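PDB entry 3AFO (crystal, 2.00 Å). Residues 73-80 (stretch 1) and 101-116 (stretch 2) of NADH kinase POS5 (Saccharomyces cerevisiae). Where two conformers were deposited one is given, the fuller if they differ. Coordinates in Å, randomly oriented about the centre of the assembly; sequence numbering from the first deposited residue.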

# COMPACT_ATOMS: atom_id res chain seq x y z
N VAL A 73 29.63 -22.81 -35.96
CA VAL A 73 29.41 -21.72 -35.00
C VAL A 73 30.65 -20.86 -34.77
O VAL A 73 31.75 -21.37 -34.59
CB VAL A 73 28.83 -22.26 -33.65
CG1 VAL A 73 29.05 -21.27 -32.50
CG2 VAL A 73 27.35 -22.56 -33.81
N ASN A 74 30.43 -19.55 -34.77
CA ASN A 74 31.48 -18.59 -34.47
C ASN A 74 31.19 -17.87 -33.17
O ASN A 74 30.12 -17.29 -33.01
CB ASN A 74 31.62 -17.58 -35.62
CG ASN A 74 31.79 -18.27 -36.97
OD1 ASN A 74 32.68 -19.10 -37.15
ND2 ASN A 74 30.90 -17.96 -37.91
N VAL A 75 32.17 -17.91 -32.26
CA VAL A 75 32.05 -17.34 -30.91
C VAL A 75 32.57 -15.91 -30.85
O VAL A 75 33.74 -15.63 -31.18
CB VAL A 75 32.80 -18.21 -29.86
CG1 VAL A 75 32.98 -17.46 -28.53
CG2 VAL A 75 32.09 -19.54 -29.64
N ILE A 76 31.71 -15.00 -30.42
CA ILE A 76 32.06 -13.61 -30.21
C ILE A 76 32.00 -13.29 -28.71
O ILE A 76 31.03 -13.64 -28.04
CB ILE A 76 31.08 -12.67 -30.95
CG1 ILE A 76 30.89 -13.10 -32.41
CG2 ILE A 76 31.57 -11.24 -30.84
CD1 ILE A 76 29.63 -12.48 -33.11
N VAL A 77 33.04 -12.62 -28.20
CA VAL A 77 33.05 -12.12 -26.82
C VAL A 77 33.64 -10.73 -26.84
O VAL A 77 34.21 -10.32 -27.85
CB VAL A 77 33.84 -13.05 -25.82
CG1 VAL A 77 33.25 -14.43 -25.77
CG2 VAL A 77 35.34 -13.12 -26.19
N GLN A 78 33.50 -10.01 -25.72
CA GLN A 78 34.13 -8.71 -25.49
C GLN A 78 35.66 -8.80 -25.57
O GLN A 78 36.22 -9.85 -25.28
CB GLN A 78 33.72 -8.18 -24.11
CG GLN A 78 32.25 -7.79 -24.01
CD GLN A 78 31.94 -6.60 -24.88
OE1 GLN A 78 32.22 -5.46 -24.53
NE2 GLN A 78 31.35 -6.87 -26.04
N PRO A 79 36.33 -7.70 -25.98
CA PRO A 79 37.79 -7.68 -26.08
C PRO A 79 38.54 -8.02 -24.78
O PRO A 79 39.50 -8.80 -24.81
CB PRO A 79 38.10 -6.24 -26.52
CG PRO A 79 36.87 -5.81 -27.23
CD PRO A 79 35.74 -6.44 -26.48
N ASP A 80 38.11 -7.44 -23.66
CA ASP A 80 38.77 -7.71 -22.39
C ASP A 80 38.52 -9.15 -21.91
O ASP A 80 39.39 -9.76 -21.29
CB ASP A 80 38.41 -6.66 -21.32
CG ASP A 80 36.90 -6.51 -21.10
OD1 ASP A 80 36.08 -7.02 -21.89
OD2 ASP A 80 36.53 -5.84 -20.10
N HIS A 101 41.26 -22.86 -30.39
CA HIS A 101 39.97 -22.23 -30.15
C HIS A 101 40.04 -20.82 -30.70
O HIS A 101 40.96 -20.07 -30.38
CB HIS A 101 39.67 -22.20 -28.65
CG HIS A 101 39.45 -23.55 -28.05
ND1 HIS A 101 38.23 -24.18 -28.07
CD2 HIS A 101 40.31 -24.41 -27.44
CE1 HIS A 101 38.33 -25.36 -27.48
NE2 HIS A 101 39.58 -25.52 -27.10
N ILE A 102 39.08 -20.46 -31.54
CA ILE A 102 39.03 -19.11 -32.08
C ILE A 102 37.96 -18.29 -31.36
O ILE A 102 36.83 -18.74 -31.22
CB ILE A 102 38.78 -19.10 -33.61
CG1 ILE A 102 39.87 -19.91 -34.34
CG2 ILE A 102 38.75 -17.66 -34.12
CD1 ILE A 102 39.54 -20.25 -35.79
N LEU A 103 38.35 -17.12 -30.89
CA LEU A 103 37.45 -16.18 -30.25
C LEU A 103 37.45 -14.92 -31.09
O LEU A 103 38.49 -14.28 -31.25
CB LEU A 103 37.94 -15.83 -28.84
CG LEU A 103 38.12 -16.98 -27.85
CD1 LEU A 103 38.62 -16.43 -26.51
CD2 LEU A 103 36.83 -17.79 -27.67
N TYR A 104 36.28 -14.56 -31.62
CA TYR A 104 36.15 -13.31 -32.37
C TYR A 104 35.76 -12.17 -31.45
O TYR A 104 34.92 -12.33 -30.56
CB TYR A 104 35.14 -13.47 -33.50
CG TYR A 104 35.55 -14.55 -34.48
CD1 TYR A 104 36.37 -14.24 -35.58
CD2 TYR A 104 35.14 -15.86 -34.32
CE1 TYR A 104 36.77 -15.22 -36.47
CE2 TYR A 104 35.53 -16.84 -35.20
CZ TYR A 104 36.34 -16.52 -36.27
OH TYR A 104 36.72 -17.50 -37.15
N THR A 105 36.39 -11.02 -31.66
CA THR A 105 36.14 -9.85 -30.84
C THR A 105 36.38 -8.54 -31.60
O THR A 105 37.00 -8.54 -32.67
CB THR A 105 37.00 -9.86 -29.55
OG1 THR A 105 36.45 -8.94 -28.62
CG2 THR A 105 38.46 -9.48 -29.84
N GLY A 106 35.89 -7.45 -31.04
CA GLY A 106 36.11 -6.11 -31.57
C GLY A 106 35.25 -5.09 -30.85
O GLY A 106 34.68 -5.40 -29.80
N PRO A 107 35.14 -3.87 -31.41
CA PRO A 107 34.28 -2.81 -30.86
C PRO A 107 32.78 -3.15 -30.96
O PRO A 107 32.38 -3.90 -31.85
CB PRO A 107 34.59 -1.59 -31.74
CG PRO A 107 35.84 -1.96 -32.53
CD PRO A 107 35.86 -3.44 -32.63
N GLU A 108 31.98 -2.60 -30.05
CA GLU A 108 30.53 -2.87 -29.97
C GLU A 108 29.84 -2.87 -31.33
O GLU A 108 29.16 -3.83 -31.68
CB GLU A 108 29.81 -1.89 -29.02
CG GLU A 108 30.65 -1.38 -27.84
CD GLU A 108 29.88 -1.27 -26.53
OE1 GLU A 108 28.85 -0.55 -26.48
OE2 GLU A 108 30.31 -1.90 -25.53
N GLN A 109 30.03 -1.79 -32.09
CA GLN A 109 29.40 -1.62 -33.40
C GLN A 109 29.69 -2.82 -34.30
O GLN A 109 28.80 -3.30 -34.99
CB GLN A 109 29.87 -0.33 -34.10
CG GLN A 109 30.23 0.82 -33.16
CD GLN A 109 31.66 0.73 -32.62
OE1 GLN A 109 31.88 0.55 -31.42
NE2 GLN A 109 32.64 0.85 -33.52
N ASP A 110 30.94 -3.28 -34.29
CA ASP A 110 31.33 -4.48 -35.03
C ASP A 110 30.60 -5.72 -34.53
O ASP A 110 30.14 -6.54 -35.33
CB ASP A 110 32.85 -4.69 -34.94
CG ASP A 110 33.65 -3.80 -35.90
OD1 ASP A 110 33.20 -2.69 -36.24
OD2 ASP A 110 34.75 -4.23 -36.30
N ILE A 111 30.49 -5.87 -33.21
CA ILE A 111 29.81 -7.03 -32.62
C ILE A 111 28.32 -7.00 -32.92
O ILE A 111 27.73 -7.99 -33.36
CB ILE A 111 30.06 -7.12 -31.09
CG1 ILE A 111 31.53 -7.42 -30.80
CG2 ILE A 111 29.13 -8.16 -30.44
CD1 ILE A 111 31.88 -7.55 -29.33
N VAL A 112 27.72 -5.83 -32.69
CA VAL A 112 26.29 -5.61 -32.87
C VAL A 112 25.78 -6.03 -34.26
O VAL A 112 24.72 -6.65 -34.38
CB VAL A 112 25.94 -4.12 -32.54
CG1 VAL A 112 24.59 -3.73 -33.07
CG2 VAL A 112 26.03 -3.88 -31.03
N ASN A 113 26.56 -5.70 -35.29
CA ASN A 113 26.22 -5.97 -36.70
C ASN A 113 26.25 -7.44 -37.10
O ASN A 113 25.66 -7.82 -38.12
CB ASN A 113 27.20 -5.23 -37.62
CG ASN A 113 27.08 -3.74 -37.52
OD1 ASN A 113 28.06 -3.01 -37.73
ND2 ASN A 113 25.88 -3.25 -37.20
N ARG A 114 26.93 -8.26 -36.30
CA ARG A 114 27.21 -9.63 -36.70
C ARG A 114 26.60 -10.71 -35.82
O ARG A 114 26.61 -11.88 -36.18
CB ARG A 114 28.72 -9.81 -36.89
CG ARG A 114 29.19 -9.13 -38.17
CD ARG A 114 30.64 -8.78 -38.13
NE ARG A 114 31.05 -8.13 -39.37
CZ ARG A 114 31.20 -6.81 -39.52
NH1 ARG A 114 30.99 -5.99 -38.49
NH2 ARG A 114 31.57 -6.33 -40.69
N THR A 115 26.03 -10.30 -34.69
CA THR A 115 25.41 -11.25 -33.76
C THR A 115 24.09 -11.86 -34.25
O THR A 115 23.13 -11.14 -34.53
CB THR A 115 25.21 -10.57 -32.38
OG1 THR A 115 26.48 -10.18 -31.84
CG2 THR A 115 24.53 -11.52 -31.41
N ASP A 116 24.02 -13.18 -34.34
CA ASP A 116 22.76 -13.89 -34.60
C ASP A 116 22.00 -14.15 -33.29
O ASP A 116 20.77 -14.21 -33.27
CB ASP A 116 23.00 -15.25 -35.29
CG ASP A 116 23.82 -15.15 -36.58
OD1 ASP A 116 23.97 -14.03 -37.14
OD2 ASP A 116 24.31 -16.22 -37.04
O HOH W 1 34.64 -19.34 -32.67

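Strands that meet at a steep angle share only a short length of backbone, and much of the rest of their interface is left to side chains, and sometimes to water, filling whatever hollows the divergence leaves. The two stretches of the NADH kinase POS5 illustrate this well. Their strand axes run in the same general sense but cross at 50°, with a closest approach of 4.9 Å, and a single bridge pairs Ile76 with Tyr104, whose CA atoms lie 4.6 Å apart. Around that point Tyr104 is held by the residues that flank Ile76: Tyr104 N donates to Val75 O at 2.8 Å, and Tyr104 O accepts from Val77 N at 3.0 Å. Between these bonds the chains are close enough for Ile76 CA to sit 3.2 Å from Tyr104 O, a CA-H...O contact.

Toward the beginning of the strands the direct pairing is not continued. A water takes the next place, accepting from Val75 N at 2.9 Å and donating to Ile102 O at 2.7 Å, so that a small gap between the backbones is plugged and both polar groups are satisfied. The side chains still touch here: Val75 CG1 packs against Leu103 CD2 at 4.0 Å, while Asn74 CB approaches Tyr104 CE2, also at 4.0 Å, obliquely to the ring.

The principal bump is Ile76. Its CB leaves the backbone sideways, and the branched side chain enters the hollow between strand 101-105 and the helix that follows it. Ile76 CG2 rests 3.8 Å from Ile111 CG1, and Ile76 CG1 lies 4.4 Å from Tyr104 CB; the far tip, Ile76 CD1, reaches Thr115 OG1 at 4.1 Å. That hydroxyl is itself tied back to the helix, donating from Thr115 OG1 to Ile111 O at 2.9 Å. Ile111 returns the favour as a bump of its own, its CD1 lying 3.9 Å from Val77 O and 3.4 Å from Gln78 NE2. Gln78 sends its CB away from the other stretch, yet m rotamers at chi1 and chi2 bring the end of the chain back over this methyl.

Beyond the bridge, Thr105 fits a small side chain into the bend that leads to Pro79. Thr105 OG1 donates to Val77 O at 2.7 Å. Thr105 OG1 is also 2.9 Å from Pro79 N, but a proline nitrogen has no hydrogen to share, so this closeness reflects tight packing. The proline ring completes the fit, with Pro79 CG 3.4 Å from Gly106 O.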